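Local coordinates for protein cyclodipeptide synthase, BtCDPS (Bacillus thermoamylovorans, PDB 6ZTU) that probably joins two aminoacyl groups, normally delivered on tRNA, into a cyclic dipeptide, as other cyclodipeptide synthases do, at residues N58-L63 with L191-S196; T27-G32 with D50-N55; K21-K26 with G224-K229; E99-N104 with I108-F113. All coordinates share one frame; numbering follows the deposited sequence.

Interaction 1. Residues N58-L63 with L191-S196. With 0RE ((2S)-hexane-1,2-diol), chain B.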
# COMPACT_ATOMS: atom_id res chain seq x y z
N ASN A 58 2.68 -9.10 15.26
CA ASN A 58 2.06 -9.71 14.09
C ASN A 58 2.48 -8.95 12.85
O ASN A 58 2.55 -7.72 12.88
CB ASN A 58 0.53 -9.69 14.20
CG ASN A 58 0.03 -10.33 15.47
OD1 ASN A 58 -0.10 -11.55 15.53
ND2 ASN A 58 -0.24 -9.52 16.49
N VAL A 59 2.73 -9.69 11.77
CA VAL A 59 3.23 -9.16 10.51
C VAL A 59 2.36 -9.70 9.38
O VAL A 59 2.13 -10.92 9.30
CB VAL A 59 4.69 -9.57 10.27
CG1 VAL A 59 5.17 -9.06 8.92
CG2 VAL A 59 5.59 -9.10 11.41
N THR A 60 1.89 -8.81 8.51
CA THR A 60 1.16 -9.18 7.31
C THR A 60 1.76 -8.42 6.13
O THR A 60 2.23 -7.29 6.29
CB THR A 60 -0.34 -8.84 7.44
OG1 THR A 60 -0.87 -9.47 8.61
CG2 THR A 60 -1.13 -9.29 6.21
N VAL A 61 1.77 -9.05 4.96
CA VAL A 61 2.25 -8.44 3.72
C VAL A 61 1.06 -8.21 2.80
O VAL A 61 0.26 -9.13 2.56
CB VAL A 61 3.30 -9.35 3.05
CG1 VAL A 61 3.66 -8.84 1.66
CG2 VAL A 61 4.54 -9.45 3.92
N LEU A 62 0.94 -6.99 2.27
CA LEU A 62 -0.12 -6.64 1.32
C LEU A 62 0.49 -6.46 -0.06
O LEU A 62 1.37 -5.62 -0.25
CB LEU A 62 -0.83 -5.35 1.74
CG LEU A 62 -2.03 -4.97 0.86
CD1 LEU A 62 -3.21 -5.95 1.07
CD2 LEU A 62 -2.45 -3.52 1.13
N LEU A 63 -0.02 -7.23 -1.03
CA LEU A 63 0.37 -7.15 -2.43
C LEU A 63 -0.76 -6.56 -3.26
O LEU A 63 -1.91 -6.50 -2.84
CB LEU A 63 0.72 -8.54 -2.97
CG LEU A 63 1.71 -9.37 -2.15
CD1 LEU A 63 1.98 -10.70 -2.88
CD2 LEU A 63 3.00 -8.61 -1.93
N LEU A 191 -8.50 -6.76 8.54
CA LEU A 191 -7.79 -8.02 8.77
C LEU A 191 -8.17 -8.68 10.10
O LEU A 191 -8.03 -9.91 10.23
CB LEU A 191 -6.28 -7.79 8.72
CG LEU A 191 -5.71 -7.46 7.34
CD1 LEU A 191 -4.37 -6.75 7.51
CD2 LEU A 191 -5.54 -8.73 6.53
N GLY A 192 -8.64 -7.91 11.07
CA GLY A 192 -9.02 -8.45 12.36
C GLY A 192 -7.98 -8.29 13.46
O GLY A 192 -7.97 -9.11 14.39
N TYR A 193 -7.12 -7.29 13.38
CA TYR A 193 -6.20 -6.97 14.46
C TYR A 193 -6.73 -5.79 15.27
O TYR A 193 -7.52 -4.98 14.78
CB TYR A 193 -4.80 -6.66 13.92
CG TYR A 193 -4.22 -7.89 13.30
CD1 TYR A 193 -3.61 -8.87 14.09
CD2 TYR A 193 -4.34 -8.14 11.94
CE1 TYR A 193 -3.12 -10.03 13.53
CE2 TYR A 193 -3.84 -9.30 11.37
CZ TYR A 193 -3.23 -10.24 12.18
OH TYR A 193 -2.74 -11.40 11.62
N LYS A 194 -6.32 -5.73 16.54
CA LYS A 194 -6.78 -4.66 17.42
C LYS A 194 -6.40 -3.29 16.87
O LYS A 194 -7.15 -2.32 17.01
CB LYS A 194 -6.17 -4.83 18.81
CG LYS A 194 -6.78 -3.91 19.85
CD LYS A 194 -5.71 -3.24 20.71
CE LYS A 194 -4.98 -4.26 21.56
NZ LYS A 194 -4.28 -3.61 22.72
N GLU A 195 -5.22 -3.21 16.25
CA GLU A 195 -4.69 -1.98 15.68
C GLU A 195 -3.56 -2.35 14.73
O GLU A 195 -3.02 -3.46 14.80
CB GLU A 195 -4.20 -1.02 16.78
CG GLU A 195 -3.02 -1.60 17.54
CD GLU A 195 -2.74 -0.92 18.86
OE1 GLU A 195 -3.13 0.25 19.05
OE2 GLU A 195 -2.10 -1.57 19.72
N SER A 196 -3.20 -1.42 13.84
CA SER A 196 -2.17 -1.74 12.86
C SER A 196 -1.59 -0.45 12.29
O SER A 196 -2.26 0.58 12.29
CB SER A 196 -2.73 -2.58 11.71
OG SER A 196 -1.76 -2.82 10.71
O01 0RE B . 0.57 2.04 -2.27
C02 0RE B . 1.78 1.55 -1.79
C03 0RE B . 1.50 0.61 -0.62
O04 0RE B . 1.25 1.37 0.53
C05 0RE B . 0.30 -0.26 -0.97
C06 0RE B . 0.61 -1.09 -2.21
C07 0RE B . -0.66 -1.83 -2.61
C08 0RE B . -0.39 -3.31 -2.38
O HOH W 1 -0.16 -11.61 11.23
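With chi1 of -65° and -55°, Tyr193 and Asn58 each set CG beside the backbone N, and this brings the phenol of the one obliquely against the amide of the other. Tyr193 CE1 does the touching, 3.7 Å from Asn58 CG, with the amide and ring planes 42° apart. Farther along the strand Thr60 OG1 lies 4.0 Å from Tyr193 OH, a packing distance; the Thr60 hydroxyl is instead hydrogen-bonded to His28 and Asp109, while Asn58 ND2 is bonded to the Thr27 carbonyl. A water joins the segments: it donates to Val59 O at 3.1 Å and is hydrogen-bonded to Tyr193 OH at 2.6 Å. In the Rossmann-like fold of this family, strand 58-63 lies between strands 28-32 and 110-112, and the 191-196 loop runs from helix 167-191 into strand 196-200, with Gly192 leaving the helix at positive phi. The Tyr193 ring also stacks on His28. A leucine in place of Tyr193 would probably leave the bridging water without its second partner and uncover the Asn58 amide. Leu191 CD1, from the end of the helix, approaches Thr60 CG2 at 4.3 Å. At the far end of the strand the hexanediol brings its terminal C08 to 3.4 Å from Leu63 C and 3.6 Å from Leu62 O.

Interaction 2. Residues T27-G32 with D50-N55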
# COMPACT_ATOMS: atom_id res chain seq x y z
N THR A 27 1.61 -3.90 17.85
CA THR A 27 0.62 -4.96 17.70
C THR A 27 0.69 -5.60 16.32
O THR A 27 0.72 -6.83 16.18
CB THR A 27 -0.79 -4.40 17.95
OG1 THR A 27 -0.87 -3.86 19.27
CG2 THR A 27 -1.87 -5.47 17.77
N HIS A 28 0.72 -4.78 15.27
CA HIS A 28 0.64 -5.33 13.93
C HIS A 28 1.20 -4.32 12.93
O HIS A 28 0.96 -3.11 13.06
CB HIS A 28 -0.81 -5.68 13.56
CG HIS A 28 -0.96 -6.25 12.19
ND1 HIS A 28 -1.21 -5.47 11.09
CD2 HIS A 28 -0.88 -7.53 11.75
CE1 HIS A 28 -1.30 -6.24 10.02
NE2 HIS A 28 -1.10 -7.49 10.39
N ILE A 29 1.94 -4.82 11.95
CA ILE A 29 2.40 -4.03 10.81
C ILE A 29 1.90 -4.69 9.53
O ILE A 29 1.92 -5.92 9.39
CB ILE A 29 3.93 -3.85 10.82
CG1 ILE A 29 4.38 -2.95 9.66
CG2 ILE A 29 4.63 -5.21 10.76
CD1 ILE A 29 5.85 -2.50 9.78
N LEU A 30 1.40 -3.87 8.62
CA LEU A 30 1.02 -4.29 7.27
C LEU A 30 2.05 -3.70 6.31
O LEU A 30 2.17 -2.47 6.22
CB LEU A 30 -0.39 -3.81 6.93
CG LEU A 30 -0.98 -4.24 5.58
CD1 LEU A 30 -1.09 -5.78 5.52
CD2 LEU A 30 -2.33 -3.61 5.33
N LEU A 31 2.79 -4.56 5.62
CA LEU A 31 3.87 -4.11 4.74
C LEU A 31 3.30 -3.97 3.33
O LEU A 31 2.89 -4.95 2.73
CB LEU A 31 5.02 -5.12 4.77
CG LEU A 31 5.76 -5.20 6.10
CD1 LEU A 31 6.66 -6.44 6.10
CD2 LEU A 31 6.59 -3.93 6.31
N GLY A 32 3.26 -2.73 2.83
CA GLY A 32 2.75 -2.51 1.49
C GLY A 32 3.82 -2.71 0.44
O GLY A 32 4.85 -2.03 0.48
N ASP A 50 12.44 -8.94 7.94
CA ASP A 50 13.35 -9.18 9.06
C ASP A 50 13.16 -8.14 10.15
O ASP A 50 13.03 -8.49 11.33
CB ASP A 50 14.80 -9.18 8.58
CG ASP A 50 15.13 -10.38 7.72
OD1 ASP A 50 14.40 -11.38 7.80
OD2 ASP A 50 16.13 -10.31 6.97
N TRP A 51 13.15 -6.86 9.78
CA TRP A 51 12.92 -5.80 10.75
C TRP A 51 11.54 -5.92 11.38
O TRP A 51 11.39 -5.76 12.60
CB TRP A 51 13.09 -4.43 10.07
CG TRP A 51 12.77 -3.25 10.95
CD1 TRP A 51 13.60 -2.65 11.86
CD2 TRP A 51 11.55 -2.52 10.97
NE1 TRP A 51 12.95 -1.60 12.46
CE2 TRP A 51 11.69 -1.49 11.93
CE3 TRP A 51 10.34 -2.62 10.27
CZ2 TRP A 51 10.67 -0.57 12.21
CZ3 TRP A 51 9.33 -1.71 10.55
CH2 TRP A 51 9.50 -0.70 11.51
N SER A 52 10.51 -6.19 10.57
CA SER A 52 9.16 -6.28 11.12
C SER A 52 9.05 -7.44 12.10
O SER A 52 8.40 -7.32 13.14
CB SER A 52 8.14 -6.48 9.99
OG SER A 52 8.01 -5.29 9.23
N SER A 53 9.66 -8.57 11.75
CA SER A 53 9.59 -9.76 12.60
C SER A 53 10.26 -9.53 13.94
O SER A 53 9.87 -10.15 14.94
CB SER A 53 10.24 -10.95 11.88
OG SER A 53 9.57 -11.28 10.68
N LYS A 54 11.27 -8.66 13.99
CA LYS A 54 11.93 -8.38 15.26
C LYS A 54 11.13 -7.42 16.12
O LYS A 54 11.21 -7.48 17.35
CB LYS A 54 13.33 -7.81 15.02
CG LYS A 54 14.44 -8.84 15.12
CD LYS A 54 14.14 -10.06 14.25
CE LYS A 54 15.23 -11.11 14.40
NZ LYS A 54 16.56 -10.45 14.53
N ASN A 55 10.34 -6.55 15.50
CA ASN A 55 9.71 -5.45 16.20
C ASN A 55 8.25 -5.69 16.55
O ASN A 55 7.80 -5.24 17.61
CB ASN A 55 9.82 -4.17 15.37
CG ASN A 55 11.17 -3.48 15.52
OD1 ASN A 55 11.38 -2.71 16.45
ND2 ASN A 55 12.09 -3.77 14.61
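The first beta-alpha-beta unit of the sheet, strand 28-32, helix 42-55 and strand 58-63, is closed here by Ile29 and Leu31 of the strand against Trp51 and Ser52 of the helix. The short strand and helix axes run nearly antiparallel, at 169°, and approach to 9.3 Å, with Ile29 facing Ser52. Ile29 has CG1 opposite its backbone N (chi1 -177°), which extends CD1 toward the helix. That methyl meets Trp51 CZ3 at 3.7 Å, at the edge of the indole and near its plane, and the two side chains cross at about a right angle. It also touches Ser52 OG at 3.6 Å, while the other branch, CG2, packs on Ser52 CB at 3.8 Å. From the next inward-facing position of the strand, Leu31 brings CD2 to 3.5 Å from the same hydroxyl oxygen. Ser52 OG is thus wrapped in methyl groups, its polar need met by the carbonyl of Leu48 one helical turn back. This is the beta-alpha-beta crossover packing of a Rossmann-like fold, in which the helix lies against one face of the parallel strands. An alanine at Ile29 is likely to open a gap between the strand and the indole edge, and to leave the Ser52 hydroxyl less enclosed. Near the helix end, Asn55 ND2 donates to Trp51 O at 2.9 Å with a nearly straight N-H...O angle of 174°. The same nitrogen lies over one face of the Trp51 ring, toward its rim, while an edge-to-face contact with Phe10 holds the indole from outside the unit.

Interaction 3. Residues K21-K26 with G224-K229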
# COMPACT_ATOMS: atom_id res chain seq x y z
N LYS A 21 1.52 6.26 18.44
CA LYS A 21 1.06 5.43 19.56
C LYS A 21 0.83 4.00 19.10
O LYS A 21 1.26 3.04 19.76
CB LYS A 21 -0.22 6.00 20.17
CG LYS A 21 -0.05 7.35 20.85
CD LYS A 21 -1.39 8.04 21.09
CE LYS A 21 -1.26 9.10 22.18
NZ LYS A 21 -0.52 8.59 23.38
N ILE A 22 0.17 3.83 17.95
CA ILE A 22 -0.11 2.49 17.45
C ILE A 22 1.19 1.78 17.09
O ILE A 22 1.37 0.59 17.36
CB ILE A 22 -1.06 2.56 16.24
CG1 ILE A 22 -2.41 3.11 16.69
CG2 ILE A 22 -1.18 1.19 15.59
CD1 ILE A 22 -3.32 3.52 15.54
N TYR A 23 2.13 2.51 16.48
CA TYR A 23 3.43 1.94 16.17
C TYR A 23 4.15 1.48 17.43
O TYR A 23 4.73 0.39 17.47
CB TYR A 23 4.28 2.96 15.41
CG TYR A 23 5.75 2.65 15.41
CD1 TYR A 23 6.25 1.57 14.70
CD2 TYR A 23 6.64 3.45 16.11
CE1 TYR A 23 7.59 1.29 14.69
CE2 TYR A 23 7.99 3.16 16.11
CZ TYR A 23 8.46 2.08 15.40
OH TYR A 23 9.81 1.79 15.38
N LYS A 24 4.14 2.31 18.47
CA LYS A 24 4.83 1.93 19.70
C LYS A 24 4.18 0.74 20.39
O LYS A 24 4.85 0.02 21.13
CB LYS A 24 4.91 3.13 20.64
CG LYS A 24 5.95 4.15 20.21
CD LYS A 24 5.96 5.35 21.14
CE LYS A 24 6.87 6.45 20.61
NZ LYS A 24 8.27 5.96 20.43
N ASN A 25 2.88 0.51 20.15
CA ASN A 25 2.24 -0.69 20.69
C ASN A 25 2.73 -1.97 20.01
O ASN A 25 2.60 -3.05 20.60
CB ASN A 25 0.72 -0.58 20.55
CG ASN A 25 0.12 0.45 21.48
OD1 ASN A 25 0.71 0.84 22.48
ND2 ASN A 25 -1.09 0.91 21.14
N LYS A 26 3.26 -1.87 18.79
CA LYS A 26 3.88 -2.99 18.09
C LYS A 26 2.92 -4.17 17.88
O LYS A 26 3.36 -5.30 17.70
CB LYS A 26 5.16 -3.46 18.80
CG LYS A 26 6.27 -2.41 18.84
CD LYS A 26 6.86 -2.14 17.45
CE LYS A 26 7.76 -0.90 17.46
NZ LYS A 26 8.75 -0.95 18.57
N GLY A 224 -2.96 3.32 11.73
CA GLY A 224 -1.91 4.29 11.54
C GLY A 224 -1.17 4.06 10.24
O GLY A 224 -1.36 3.06 9.55
N TYR A 225 -0.30 5.02 9.91
CA TYR A 225 0.55 4.96 8.73
C TYR A 225 1.95 5.38 9.15
O TYR A 225 2.10 6.38 9.85
CB TYR A 225 0.04 5.90 7.63
CG TYR A 225 0.83 5.86 6.34
CD1 TYR A 225 0.46 5.00 5.30
CD2 TYR A 225 1.95 6.69 6.14
CE1 TYR A 225 1.18 4.96 4.11
CE2 TYR A 225 2.67 6.65 4.93
CZ TYR A 225 2.28 5.79 3.92
OH TYR A 225 2.99 5.75 2.73
N ILE A 226 2.97 4.63 8.73
CA ILE A 226 4.34 5.00 9.04
C ILE A 226 5.19 4.99 7.78
O ILE A 226 5.02 4.14 6.90
CB ILE A 226 4.99 4.09 10.11
CG1 ILE A 226 5.02 2.62 9.67
CG2 ILE A 226 4.29 4.29 11.45
CD1 ILE A 226 5.74 1.73 10.64
N ILE A 227 6.13 5.93 7.71
CA ILE A 227 7.15 5.96 6.68
C ILE A 227 8.38 5.24 7.22
O ILE A 227 8.85 5.55 8.32
CB ILE A 227 7.51 7.40 6.30
CG1 ILE A 227 6.30 8.16 5.78
CG2 ILE A 227 8.64 7.41 5.26
CD1 ILE A 227 6.52 9.68 5.78
N LEU A 228 8.90 4.29 6.45
CA LEU A 228 10.13 3.60 6.79
C LEU A 228 11.28 4.25 6.03
O LEU A 228 11.31 4.24 4.80
CB LEU A 228 10.04 2.12 6.42
CG LEU A 228 8.85 1.37 7.00
CD1 LEU A 228 8.91 -0.08 6.53
CD2 LEU A 228 8.86 1.46 8.51
N LYS A 229 12.23 4.80 6.78
CA LYS A 229 13.44 5.35 6.19
C LYS A 229 14.63 4.50 6.59
O LYS A 229 14.63 3.86 7.64
CB LYS A 229 13.66 6.80 6.64
CG LYS A 229 12.52 7.74 6.27
CD LYS A 229 12.93 9.21 6.46
CE LYS A 229 14.31 9.48 5.85
NZ LYS A 229 14.72 10.93 5.93
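Helix 17-25 comes closest to strand 223-229 where the CA atoms of Ile22 and Gly224 are 6.4 Å apart, with the last turn of the helix beside the strand. In the Rossmann-like sheet this strand lies between 11-14, its antiparallel neighbour, and 196-200, its parallel one, so the contact seats an early helix on a strand from the end of the chain. Ile22 sends its CD1 methyl against the backbone of the strand, 3.8 Å from Gly224 N. Gly224 presents bare main chain at this point; a CB there would point toward the helix and come 3.8 Å from that same methyl. Two residues farther along, Ile226 faces the helix again and meets Tyr23. The tyrosine has CG opposite its backbone N (chi1 162°), which carries the ring out from the helix toward the strand, and its side chain crosses that of Ile226 at about a right angle. Between Tyr23 and Ile226 the contact is apolar. Val12 of the edge strand touches both Tyr23 and Ile226, and Trp51 of helix 42-55 also packs on Tyr23, so the phenol ring is held among three elements of secondary structure. The helix ends as Lys26 turns to positive phi, and its CE lies 3.5 Å above one face of the Tyr23 ring, offset toward the rim. On the strand side, Ile226 has CG1 between its backbone N and carbonyl carbon (chi1 60°), and this branch brings CD1 to 4.1 Å from Tyr23 CD1, while Ile226 CG2 stands 4.2 Å from Tyr23 CB.

Interaction 4. Residues E99-N104 with I108-F113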
# COMPACT_ATOMS: atom_id res chain seq x y z
N GLU A 99 9.63 -16.54 1.58
CA GLU A 99 10.98 -16.86 2.03
C GLU A 99 11.31 -16.21 3.36
O GLU A 99 11.69 -16.88 4.32
CB GLU A 99 12.02 -16.40 1.00
CG GLU A 99 12.15 -17.22 -0.24
CD GLU A 99 13.13 -16.59 -1.21
OE1 GLU A 99 13.77 -15.57 -0.83
OE2 GLU A 99 13.26 -17.10 -2.35
N ALA A 100 11.17 -14.88 3.42
CA ALA A 100 11.61 -14.14 4.59
C ALA A 100 10.72 -14.42 5.80
O ALA A 100 11.20 -14.50 6.93
CB ALA A 100 11.65 -12.65 4.27
N LEU A 101 9.41 -14.55 5.58
CA LEU A 101 8.53 -14.91 6.68
C LEU A 101 8.91 -16.28 7.23
O LEU A 101 9.07 -16.45 8.45
CB LEU A 101 7.08 -14.89 6.21
CG LEU A 101 6.52 -13.48 6.01
CD1 LEU A 101 5.21 -13.53 5.22
CD2 LEU A 101 6.34 -12.76 7.34
N ARG A 102 9.09 -17.26 6.35
CA ARG A 102 9.48 -18.60 6.79
C ARG A 102 10.81 -18.57 7.53
O ARG A 102 10.96 -19.19 8.58
CB ARG A 102 9.54 -19.55 5.59
CG ARG A 102 10.06 -20.93 5.93
CD ARG A 102 9.68 -21.94 4.85
NE ARG A 102 9.74 -21.38 3.51
CZ ARG A 102 10.85 -21.26 2.78
NH1 ARG A 102 12.01 -21.66 3.27
NH2 ARG A 102 10.80 -20.73 1.56
N LYS A 103 11.78 -17.82 7.00
CA LYS A 103 13.08 -17.67 7.66
C LYS A 103 12.93 -17.18 9.09
O LYS A 103 13.69 -17.58 9.98
CB LYS A 103 13.95 -16.71 6.85
CG LYS A 103 15.33 -16.46 7.42
CD LYS A 103 16.10 -15.47 6.56
CE LYS A 103 15.60 -14.04 6.77
NZ LYS A 103 16.23 -13.07 5.82
N ASN A 104 11.95 -16.31 9.35
CA ASN A 104 11.72 -15.76 10.68
C ASN A 104 10.76 -16.58 11.52
O ASN A 104 10.36 -16.12 12.59
CB ASN A 104 11.18 -14.33 10.57
CG ASN A 104 12.24 -13.33 10.18
OD1 ASN A 104 12.90 -12.76 11.05
ND2 ASN A 104 12.40 -13.09 8.88
N ILE A 108 2.77 -17.38 7.07
CA ILE A 108 2.79 -16.84 5.72
C ILE A 108 1.54 -16.01 5.48
O ILE A 108 0.63 -16.41 4.75
CB ILE A 108 2.93 -17.96 4.68
CG1 ILE A 108 4.06 -18.91 5.11
CG2 ILE A 108 3.25 -17.39 3.30
CD1 ILE A 108 5.41 -18.22 5.28
N ASP A 109 1.48 -14.83 6.10
CA ASP A 109 0.29 -13.99 6.08
C ASP A 109 0.45 -12.96 4.97
O ASP A 109 0.91 -11.84 5.20
CB ASP A 109 0.08 -13.34 7.44
CG ASP A 109 -1.38 -13.14 7.77
OD1 ASP A 109 -2.18 -14.09 7.56
OD2 ASP A 109 -1.74 -12.04 8.22
N ILE A 110 0.06 -13.34 3.76
CA ILE A 110 0.22 -12.54 2.55
C ILE A 110 -1.10 -12.50 1.81
O ILE A 110 -1.68 -13.56 1.52
CB ILE A 110 1.32 -13.10 1.62
CG1 ILE A 110 2.62 -13.36 2.39
CG2 ILE A 110 1.53 -12.18 0.41
CD1 ILE A 110 3.69 -14.06 1.55
N TYR A 111 -1.58 -11.30 1.49
CA TYR A 111 -2.83 -11.12 0.76
C TYR A 111 -2.64 -10.06 -0.32
O TYR A 111 -1.73 -9.24 -0.24
CB TYR A 111 -3.97 -10.67 1.70
CG TYR A 111 -4.09 -11.55 2.91
CD1 TYR A 111 -3.39 -11.27 4.07
CD2 TYR A 111 -4.88 -12.68 2.88
CE1 TYR A 111 -3.48 -12.10 5.18
CE2 TYR A 111 -4.98 -13.51 3.97
CZ TYR A 111 -4.28 -13.21 5.11
OH TYR A 111 -4.39 -14.05 6.20
N THR A 112 -3.49 -10.11 -1.34
CA THR A 112 -3.64 -8.97 -2.25
C THR A 112 -4.84 -8.14 -1.81
O THR A 112 -5.73 -8.62 -1.09
CB THR A 112 -3.82 -9.38 -3.72
OG1 THR A 112 -5.20 -9.69 -3.97
CG2 THR A 112 -2.95 -10.57 -4.08
N PHE A 113 -4.89 -6.89 -2.27
CA PHE A 113 -6.05 -6.11 -1.86
C PHE A 113 -7.33 -6.53 -2.57
O PHE A 113 -8.38 -5.95 -2.30
CB PHE A 113 -5.80 -4.59 -1.99
CG PHE A 113 -5.46 -4.07 -3.38
CD1 PHE A 113 -6.37 -4.16 -4.43
CD2 PHE A 113 -4.28 -3.39 -3.59
CE1 PHE A 113 -6.06 -3.64 -5.69
CE2 PHE A 113 -3.96 -2.85 -4.85
CZ PHE A 113 -4.86 -2.98 -5.90
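Leu101 lies over Ile108 and Ile110, meeting one with its CB and the other with a branch tip. Its CB is 3.8 Å from Ile108 CD1, and its CD1 is 3.8 Å from Ile110 CG1. The leucine has CG beside its backbone N (chi1 -73°), a setting that leads CD1 from the helix toward the strand, where it also approaches Asp109 N at 4.0 Å. Ile108, largely exposed, turns its CD1 toward the helix, where it packs near Arg102 N; the arginine's own charge is paired with Glu98. Where the helix ends, Asn104 ND2 donates to Ala100 O at 2.7 Å, and the backbone N of Asn104 meets the same oxygen from the opposite face of its plane. On the strand, Tyr111 OH donates to Asp109 OD1 at 2.6 Å, from above the carboxylate plane. The other carboxylate oxygen, OD2, is hydrogen-bonded to Thr60 OG1 in the adjoining strand, tying the start of the strand to its neighbour. Only three residues separate the segments, so the long helix 79-103 folds straight back through a short helix-to-strand connection leading into 110-112, an edge strand of the Rossmann-like alpha/beta sheet.

In the fold
All four contacts reach one mixed sheet. Interactions 2 and 3 are buried and largely apolar, setting helices 42-55 and 17-25 on its strands, and they meet where Trp51 packs on Leu228. Interactions 1 and 4 are only partly buried and have more polar surroundings, and the Thr60 hydroxyl is a junction of interactions 1, 2 and 4. Glu195 of interaction 1 is hydrogen-bonded to Thr27 of interaction 2 and Asn25 of interaction 3, and Ser196 O pairs with Gly224 N. Asp50 ties interaction 2 to interaction 4 through a salt bridge with Lys103 and a hydrogen bond to Asn104. Interactions 3 and 4 do not touch, their nearest atoms being about 13 Å apart. The hexanediol pocket includes residues of interactions 1 and 2.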